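Local coordinates for protein putative enoyl-CoA hydratase/isomerase (Mycobacterium abscessus, PDB 4MI2) that probably isomerises the ring epoxide of ring-1,2-epoxyphenylacetyl-CoA to an oxepin-CoA in phenylacetate breakdown, as a member of the crotonase-like enoyl-CoA hydratase/isomerase family, at residues V9-N14 against L45-D50; G17-V22 against R54-S59; F137-T142 against A167-G172. One frame throughout, in Å; residues are numbered along the deposited sequence.

Contact 1 (V9-N14 against L45-D50)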
loop_
_atom_site.group_PDB
_atom_site.type_symbol
_atom_site.label_atom_id
_atom_site.label_comp_id
_atom_site.label_asym_id
_atom_site.label_seq_id
_atom_site.Cartn_x
_atom_site.Cartn_y
_atom_site.Cartn_z
ATOM N N VAL B 9 23.212 18.254 -18.464
ATOM C CA VAL B 9 22.836 18.100 -17.066
ATOM C C VAL B 9 23.906 18.776 -16.207
ATOM O O VAL B 9 25.080 18.464 -16.338
ATOM C CB VAL B 9 22.711 16.611 -16.683
ATOM C CG1 VAL B 9 22.385 16.458 -15.202
ATOM C CG2 VAL B 9 21.646 15.928 -17.532
ATOM N N ALA B 10 23.511 19.714 -15.354
ATOM C CA ALA B 10 24.467 20.395 -14.477
ATOM C C ALA B 10 24.628 19.612 -13.186
ATOM O O ALA B 10 23.647 19.139 -12.616
ATOM C CB ALA B 10 24.013 21.819 -14.173
ATOM N N TYR B 11 25.870 19.472 -12.736
ATOM C CA TYR B 11 26.182 18.806 -11.483
ATOM C C TYR B 11 27.109 19.679 -10.654
ATOM O O TYR B 11 28.084 20.229 -11.173
ATOM C CB TYR B 11 26.856 17.459 -11.749
ATOM C CG TYR B 11 27.241 16.705 -10.497
ATOM C CD1 TYR B 11 26.293 16.009 -9.771
ATOM C CD2 TYR B 11 28.557 16.686 -10.040
ATOM C CE1 TYR B 11 26.631 15.306 -8.625
ATOM C CE2 TYR B 11 28.913 15.984 -8.891
ATOM C CZ TYR B 11 27.939 15.294 -8.187
ATOM O OH TYR B 11 28.262 14.598 -7.046
ATOM N N SER B 12 26.805 19.800 -9.367
ATOM C CA SER B 12 27.702 20.453 -8.409
ATOM C C SER B 12 27.452 19.935 -6.993
ATOM O O SER B 12 26.351 19.488 -6.673
ATOM C CB SER B 12 27.509 21.973 -8.439
ATOM O OG SER B 12 26.192 22.316 -8.045
ATOM N N VAL B 13 28.481 19.987 -6.155
ATOM C CA VAL B 13 28.331 19.683 -4.727
ATOM C C VAL B 13 28.665 20.955 -3.966
ATOM O O VAL B 13 29.747 21.507 -4.157
ATOM C CB VAL B 13 29.281 18.561 -4.261
ATOM C CG1 VAL B 13 29.066 18.267 -2.775
ATOM C CG2 VAL B 13 29.093 17.305 -5.104
ATOM N N ASN B 14 27.753 21.425 -3.115
ATOM C CA ASN B 14 27.980 22.683 -2.399
ATOM C C ASN B 14 28.725 22.503 -1.061
ATOM O O ASN B 14 29.167 21.403 -0.710
ATOM C CB ASN B 14 26.670 23.500 -2.266
ATOM C CG ASN B 14 25.780 23.059 -1.110
ATOM O OD1 ASN B 14 26.106 22.154 -0.348
ATOM N ND2 ASN B 14 24.630 23.714 -0.986
ATOM N N LEU B 45 25.806 8.731 -10.516
ATOM C CA LEU B 45 26.931 7.930 -10.021
ATOM C C LEU B 45 27.904 8.779 -9.178
ATOM O O LEU B 45 28.361 8.342 -8.125
ATOM C CB LEU B 45 27.659 7.228 -11.171
ATOM C CG LEU B 45 26.866 6.114 -11.864
ATOM C CD1 LEU B 45 27.631 5.572 -13.066
ATOM C CD2 LEU B 45 26.531 4.988 -10.899
ATOM N N ALA B 46 28.204 9.995 -9.627
ATOM C CA ALA B 46 29.092 10.882 -8.877
ATOM C C ALA B 46 28.493 11.146 -7.498
ATOM O O ALA B 46 29.155 10.955 -6.483
ATOM C CB ALA B 46 29.308 12.183 -9.627
ATOM N N ALA B 47 27.222 11.542 -7.470
ATOM C CA ALA B 47 26.507 11.798 -6.214
ATOM C C ALA B 47 26.520 10.606 -5.249
ATOM O O ALA B 47 26.669 10.780 -4.040
ATOM C CB ALA B 47 25.071 12.205 -6.505
ATOM N N GLY B 48 26.341 9.401 -5.784
ATOM C CA GLY B 48 26.258 8.198 -4.955
ATOM C C GLY B 48 27.583 7.698 -4.409
ATOM O O GLY B 48 27.617 6.991 -3.398
ATOM N N GLY B 49 28.670 8.042 -5.096
ATOM C CA GLY B 49 30.004 7.563 -4.745
ATOM C C GLY B 49 30.818 8.567 -3.951
ATOM O O GLY B 49 31.858 8.223 -3.418
ATOM N N ASP B 50 30.341 9.807 -3.876
ATOM C CA ASP B 50 31.041 10.888 -3.184
ATOM C C ASP B 50 30.687 10.874 -1.693
ATOM O O ASP B 50 29.558 11.178 -1.331
ATOM C CB ASP B 50 30.654 12.235 -3.818
ATOM C CG ASP B 50 31.487 13.413 -3.294
ATOM O OD1 ASP B 50 32.072 13.323 -2.195
ATOM O OD2 ASP B 50 31.547 14.443 -3.987
HETATM O O HOH W 1 30.908 14.654 -6.458
#

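Contact 2 (G17-V22 against R54-S59)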
loop_
_atom_site.group_PDB
_atom_site.type_symbol
_atom_site.label_atom_id
_atom_site.label_comp_id
_atom_site.label_asym_id
_atom_site.label_seq_id
_atom_site.Cartn_x
_atom_site.Cartn_y
_atom_site.Cartn_z
ATOM N N GLY B 17 27.453 19.861 1.393
ATOM C CA GLY B 17 27.379 18.488 0.904
ATOM C C GLY B 17 26.088 18.157 0.163
ATOM O O GLY B 17 25.713 16.987 0.053
ATOM N N VAL B 18 25.411 19.185 -0.341
ATOM C CA VAL B 18 24.235 18.999 -1.171
ATOM C C VAL B 18 24.710 18.827 -2.603
ATOM O O VAL B 18 25.356 19.723 -3.139
ATOM C CB VAL B 18 23.298 20.221 -1.118
ATOM C CG1 VAL B 18 22.128 20.042 -2.072
ATOM C CG2 VAL B 18 22.804 20.455 0.302
ATOM N N ALA B 19 24.397 17.688 -3.219
ATOM C CA ALA B 19 24.655 17.503 -4.643
ATOM C C ALA B 19 23.443 17.975 -5.425
ATOM O O ALA B 19 22.334 17.486 -5.217
ATOM C CB ALA B 19 24.967 16.052 -4.967
ATOM N N ALA B 20 23.663 18.944 -6.310
ATOM C CA ALA B 20 22.610 19.479 -7.155
ATOM C C ALA B 20 22.718 18.844 -8.537
ATOM O O ALA B 20 23.772 18.918 -9.166
ATOM C CB ALA B 20 22.717 20.996 -7.248
ATOM N N ILE B 21 21.641 18.204 -8.986
ATOM C CA ILE B 21 21.548 17.661 -10.338
ATOM C C ILE B 21 20.437 18.423 -11.060
ATOM O O ILE B 21 19.272 18.353 -10.661
ATOM C CB ILE B 21 21.227 16.149 -10.325
ATOM C CG1 ILE B 21 22.282 15.381 -9.513
ATOM C CG2 ILE B 21 21.141 15.595 -11.753
ATOM C CD1 ILE B 21 22.012 13.892 -9.393
ATOM N N VAL B 22 20.792 19.175 -12.102
ATOM C CA VAL B 22 19.807 19.968 -12.833
ATOM C C VAL B 22 19.708 19.527 -14.288
ATOM O O VAL B 22 20.702 19.540 -15.026
ATOM C CB VAL B 22 20.120 21.483 -12.786
ATOM C CG1 VAL B 22 18.957 22.292 -13.370
ATOM C CG2 VAL B 22 20.428 21.922 -11.356
ATOM N N ARG B 54 25.772 14.609 1.427
ATOM C CA ARG B 54 24.873 14.292 2.550
ATOM C C ARG B 54 23.381 14.416 2.167
ATOM O O ARG B 54 22.489 14.012 2.922
ATOM C CB ARG B 54 25.229 15.132 3.802
ATOM C CG ARG B 54 26.735 15.369 3.982
ATOM C CD ARG B 54 27.322 15.487 5.396
ATOM N NE ARG B 54 26.400 15.609 6.528
ATOM C CZ ARG B 54 26.495 16.505 7.521
ATOM N NH1 ARG B 54 27.446 17.437 7.533
ATOM N NH2 ARG B 54 25.611 16.485 8.518
ATOM N N ALA B 55 23.127 14.967 0.987
ATOM C CA ALA B 55 21.779 15.007 0.408
ATOM C C ALA B 55 21.885 15.362 -1.064
ATOM O O ALA B 55 22.886 15.928 -1.503
ATOM C CB ALA B 55 20.889 16.017 1.131
ATOM N N VAL B 56 20.836 15.028 -1.809
ATOM C CA VAL B 56 20.773 15.272 -3.240
ATOM C C VAL B 56 19.494 16.042 -3.556
ATOM O O VAL B 56 18.431 15.769 -2.986
ATOM C CB VAL B 56 20.786 13.953 -4.029
ATOM C CG1 VAL B 56 20.634 14.196 -5.524
ATOM C CG2 VAL B 56 22.062 13.188 -3.742
ATOM N N VAL B 57 19.608 17.017 -4.450
ATOM C CA VAL B 57 18.440 17.714 -4.952
ATOM C C VAL B 57 18.440 17.647 -6.479
ATOM O O VAL B 57 19.426 17.979 -7.148
ATOM C CB VAL B 57 18.302 19.158 -4.403
ATOM C CG1 VAL B 57 19.577 19.964 -4.584
ATOM C CG2 VAL B 57 17.110 19.871 -5.038
ATOM N N MET B 58 17.318 17.177 -7.005
ATOM C CA MET B 58 17.105 17.020 -8.428
ATOM C C MET B 58 16.115 18.115 -8.856
ATOM O O MET B 58 15.060 18.273 -8.243
ATOM C CB MET B 58 16.549 15.612 -8.673
ATOM C CG MET B 58 16.917 14.954 -9.990
ATOM S SD MET B 58 17.049 13.141 -9.859
ATOM C CE MET B 58 15.496 12.710 -9.055
ATOM N N SER B 59 16.483 18.890 -9.878
ATOM C CA SER B 59 15.622 19.943 -10.407
ATOM C C SER B 59 15.779 20.067 -11.916
ATOM O O SER B 59 16.529 19.308 -12.527
ATOM C CB SER B 59 15.927 21.283 -9.715
ATOM O OG SER B 59 17.265 21.678 -9.932
#

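Contact 3 (F137-T142 against A167-G172)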
loop_
_atom_site.group_PDB
_atom_site.type_symbol
_atom_site.label_atom_id
_atom_site.label_comp_id
_atom_site.label_asym_id
_atom_site.label_seq_id
_atom_site.Cartn_x
_atom_site.Cartn_y
_atom_site.Cartn_z
ATOM N N PHE B 137 1.174 15.316 -14.066
ATOM C CA PHE B 137 1.759 13.990 -13.985
ATOM C C PHE B 137 0.967 13.005 -14.829
ATOM O O PHE B 137 -0.262 12.933 -14.720
ATOM C CB PHE B 137 1.793 13.529 -12.527
ATOM C CG PHE B 137 2.448 14.517 -11.602
ATOM C CD1 PHE B 137 3.793 14.404 -11.281
ATOM C CD2 PHE B 137 1.722 15.569 -11.069
ATOM C CE1 PHE B 137 4.402 15.321 -10.441
ATOM C CE2 PHE B 137 2.326 16.491 -10.229
ATOM C CZ PHE B 137 3.669 16.364 -9.913
ATOM N N GLY B 138 1.672 12.249 -15.660
ATOM C CA GLY B 138 1.062 11.221 -16.496
ATOM C C GLY B 138 2.073 10.144 -16.872
ATOM O O GLY B 138 3.264 10.411 -16.999
ATOM N N THR B 139 1.593 8.923 -17.059
ATOM C CA THR B 139 2.458 7.808 -17.429
ATOM C C THR B 139 2.848 7.866 -18.906
ATOM O O THR B 139 3.978 7.518 -19.269
ATOM C CB THR B 139 1.794 6.464 -17.096
ATOM O OG1 THR B 139 0.431 6.463 -17.543
ATOM C CG2 THR B 139 1.823 6.229 -15.587
ATOM N N ALA B 140 1.896 8.281 -19.744
ATOM C CA ALA B 140 2.074 8.466 -21.199
ATOM C C ALA B 140 2.264 7.210 -22.066
ATOM O O ALA B 140 1.956 7.245 -23.249
ATOM C CB ALA B 140 3.197 9.461 -21.487
ATOM N N PHE B 141 2.776 6.115 -21.514
ATOM C CA PHE B 141 3.266 5.008 -22.358
ATOM C C PHE B 141 2.205 4.369 -23.267
ATOM O O PHE B 141 2.427 4.202 -24.468
ATOM C CB PHE B 141 3.924 3.938 -21.489
ATOM C CG PHE B 141 5.182 4.409 -20.785
ATOM C CD1 PHE B 141 5.206 4.577 -19.409
ATOM C CD2 PHE B 141 6.337 4.673 -21.500
ATOM C CE1 PHE B 141 6.366 5.000 -18.764
ATOM C CE2 PHE B 141 7.502 5.103 -20.863
ATOM C CZ PHE B 141 7.516 5.263 -19.489
ATOM N N THR B 142 1.050 4.028 -22.692
ATOM C CA THR B 142 0.011 3.302 -23.418
ATOM C C THR B 142 -0.641 4.190 -24.454
ATOM O O THR B 142 -1.137 3.693 -25.464
ATOM C CB THR B 142 -1.067 2.698 -22.487
ATOM O OG1 THR B 142 -1.730 3.735 -21.765
ATOM C CG2 THR B 142 -0.452 1.695 -21.506
ATOM N N ALA B 167 -5.551 2.963 -13.268
ATOM C CA ALA B 167 -6.283 3.919 -14.083
ATOM C C ALA B 167 -5.322 4.811 -14.860
ATOM O O ALA B 167 -5.524 5.030 -16.047
ATOM C CB ALA B 167 -7.230 4.761 -13.237
ATOM N N MET B 168 -4.282 5.314 -14.207
ATOM C CA MET B 168 -3.311 6.167 -14.890
ATOM C C MET B 168 -2.700 5.459 -16.092
ATOM O O MET B 168 -2.626 6.033 -17.167
ATOM C CB MET B 168 -2.208 6.665 -13.943
ATOM C CG MET B 168 -2.673 7.756 -12.986
ATOM S SD MET B 168 -1.356 8.537 -12.036
ATOM C CE MET B 168 -0.469 9.377 -13.347
ATOM N N PHE B 169 -2.274 4.213 -15.904
ATOM C CA PHE B 169 -1.641 3.451 -16.980
ATOM C C PHE B 169 -2.635 3.080 -18.075
ATOM O O PHE B 169 -2.344 3.277 -19.259
ATOM C CB PHE B 169 -0.973 2.173 -16.454
ATOM C CG PHE B 169 0.464 2.357 -16.034
ATOM C CD1 PHE B 169 1.450 2.624 -16.980
ATOM C CD2 PHE B 169 0.839 2.230 -14.706
ATOM C CE1 PHE B 169 2.773 2.773 -16.603
ATOM C CE2 PHE B 169 2.157 2.380 -14.328
ATOM C CZ PHE B 169 3.127 2.651 -15.276
ATOM N N LEU B 170 -3.791 2.539 -17.682
ATOM C CA LEU B 170 -4.754 2.016 -18.654
ATOM C C LEU B 170 -5.626 3.097 -19.336
ATOM O O LEU B 170 -5.898 2.999 -20.527
ATOM C CB LEU B 170 -5.650 0.948 -18.018
ATOM C CG LEU B 170 -5.020 -0.356 -17.534
ATOM C CD1 LEU B 170 -6.122 -1.296 -17.092
ATOM C CD2 LEU B 170 -4.157 -1.023 -18.601
ATOM N N LEU B 171 -6.060 4.116 -18.595
ATOM C CA LEU B 171 -6.936 5.147 -19.163
ATOM C C LEU B 171 -6.206 6.418 -19.596
ATOM O O LEU B 171 -6.789 7.265 -20.255
ATOM C CB LEU B 171 -8.052 5.504 -18.179
ATOM C CG LEU B 171 -8.930 4.322 -17.755
ATOM C CD1 LEU B 171 -9.899 4.728 -16.645
ATOM C CD2 LEU B 171 -9.675 3.753 -18.947
ATOM N N GLY B 172 -4.935 6.548 -19.235
ATOM C CA GLY B 172 -4.151 7.716 -19.600
ATOM C C GLY B 172 -4.536 8.954 -18.806
ATOM O O GLY B 172 -4.270 10.066 -19.232
HETATM O O HOH W 2 -0.046 5.087 -20.060
HETATM O O HOH W 3 -1.385 8.634 -16.992
#

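Contact 1 (V9-N14 against L45-D50)
One tyrosine does most of the work where strand 9-13 meets the last turn of helix 34-49, a small surface contact in which about 163 Å² is buried. The apolar part belongs to the far end of the Tyr-11 ring. With CG anti to the backbone N (chi1 179°), the side chain leaves the strand toward the helix, and its phenol end settles on two consecutive alanines. Atom CZ of Tyr-11 lies 3.7 Å from CB of Ala-46, while CE1 of Tyr-11 is 4.1 Å from CB of Ala-47. The hydroxyl lies against the backbone between the two alanines: OH of Tyr-11 is 3.3 Å from N of Ala-47, but the angle is too poor for a hydrogen bond.

The polar part is carried by water. A water in the plane of the Tyr-11 ring, at its edge, sits 2.7 Å from OH of Tyr-11 and donates to OD2 of Asp-50 over 2.6 Å. Asp-50, the first residue to leave helical geometry, uses its other oxygen, OD1, to accept from the backbone N of Ala-52. Its carboxylate is thus held at both oxygens. Val-13 adds a lighter touch, meeting Asp-50 tip to tip with CG2 3.9 Å from OD2.

Strand 9-13, an edge strand within this chain of the larger sheet of the crotonase-like fold, pairs antiparallel with the next strand, 18-23, whose Ile-21 also packs on Tyr-11; helix 34-49, the crossover of the beta-alpha-beta unit that follows, covers the face carrying Tyr-11 and Ile-21.

Contact 2 (G17-V22 against R54-S59)
Strands 18-23 and 55-60 are the two parallel strands of a beta-alpha-beta unit, with helix 34-49 as the crossover, in the larger sheet of the crotonase-like fold. The short segments run at 20° to each other, their axes approaching to 4.6 Å, and the register is unbroken from Val-18 with Ala-55 to Val-22 with Ser-59.

The backbone ladder is tight. Ala-19 and Ile-21 each donate to one carbonyl of the other strand and offer their own to the next amide. The bond from N of Ile-21 to O of Val-57, 2.9 Å long, is almost straight at 176° and comes in nearly along the C=O axis.

The face of Ala-19 and Ile-21 is buried under helix 34-49, whose Leu-40, Ala-43 and Leu-44 pack on Ile-21. Here the extended Ile-21 chain crosses Val-56 obliquely, with CD1 of Ile-21 at 4.1 Å from CG1 of Val-56. The other face is divided. At its tight end the side chains of Val-18 and Val-57 cross obliquely, CG1 to CG1 at 3.6 Å. The Val-57 methyl is brought there by standing between its backbone N and carbonyl carbon (chi1 51°), and helix 195-207 closes over this pair.

The looser end of that face holds Ala-20, Val-22 and Ser-59, all partly exposed. Ala-20 offers only CB, 4.2 Å from CG1 of Val-57, while Val-22 meets the Ser-59 hydroxyl rather than carbon.

At the start of the ladder, Arg-54 turns its guanidinium away to Thr-211, Gly-209 and Phe-264. Its backbone N instead donates to O of Gly-17 at 2.7 Å, in the carbonyl plane and on a lone pair.

Contact 3 (F137-T142 against A167-G172)
The ring of Phe-169, near the end of helix 162-171, is the surface that receives Thr-139 and Phe-141. Thr-139 comes onto it at about a right angle: its methyl CG2 stands over the middle of one face, 3.7 Å from the centroid of the Phe-169 ring and only 11° off the ring normal, a clear CH-pi contact. Phe-141 takes the rim of the same ring. The two phenylalanines lie side by side and point the same way, with CD1 of Phe-141 at 4.1 Å from CE1 of Phe-169, so they meet edge to edge instead of stacking.

Thr-142 turns its hydroxyl to a carbonyl at the helix end. It sets OG1 between its backbone N and carbonyl carbon (chi1 61°), from where it donates to O of Phe-169 in a short bond of 2.6 Å, nearly along the C=O axis (179°). Thr-139 has its hydroxyl in the same crowded position, which puts OG1 3.1 Å from O of Met-168 while CG2 goes to the ring.

Water completes the polar layer. One molecule accepts from N of Thr-142, donates to O of Phe-169 and is also hydrogen-bonded to OG1 of Thr-139, so that it ties both threonines to the helix end and the Phe-169 carbonyl is gripped twice; another accepts from N of Thr-139 and donates to O of Met-168. Met-168, bent at chi3, lays its CE 3.8 Å from O of Phe-137.

Strand 136-138 pairs with strands 114-116 and 175-176 in the small three-stranded sheet. Leu-156 of helix 152-160 packs on both Thr-139 and Phe-169. A second subunit also packs here, its Val-217 on Phe-169 and its Gln-240 on Phe-141, which places these helix and strand ends at a subunit interface of the three-chain assembly.

How the contacts relate
Contacts 1 and 2 are neighbours in one sheet, their centres 7 Å apart. Strands 9-13 and 18-23 pair there through backbone hydrogen bonds such as Ala-20 N to Ser-12 O. Their segments alternate along the chain: the two strands come first, then the end of helix 34-49, then strand 55-60, so the crossover helix of contact 2 also supplies one side of contact 1. Contact 3 comes later in sequence and lies across the chain's centre, about 31 Å from contact 1 and 29 Å from contact 2 between centres. It belongs to the smaller sheet and, unlike the other two, touches a second subunit, so it links the fold to the assembly.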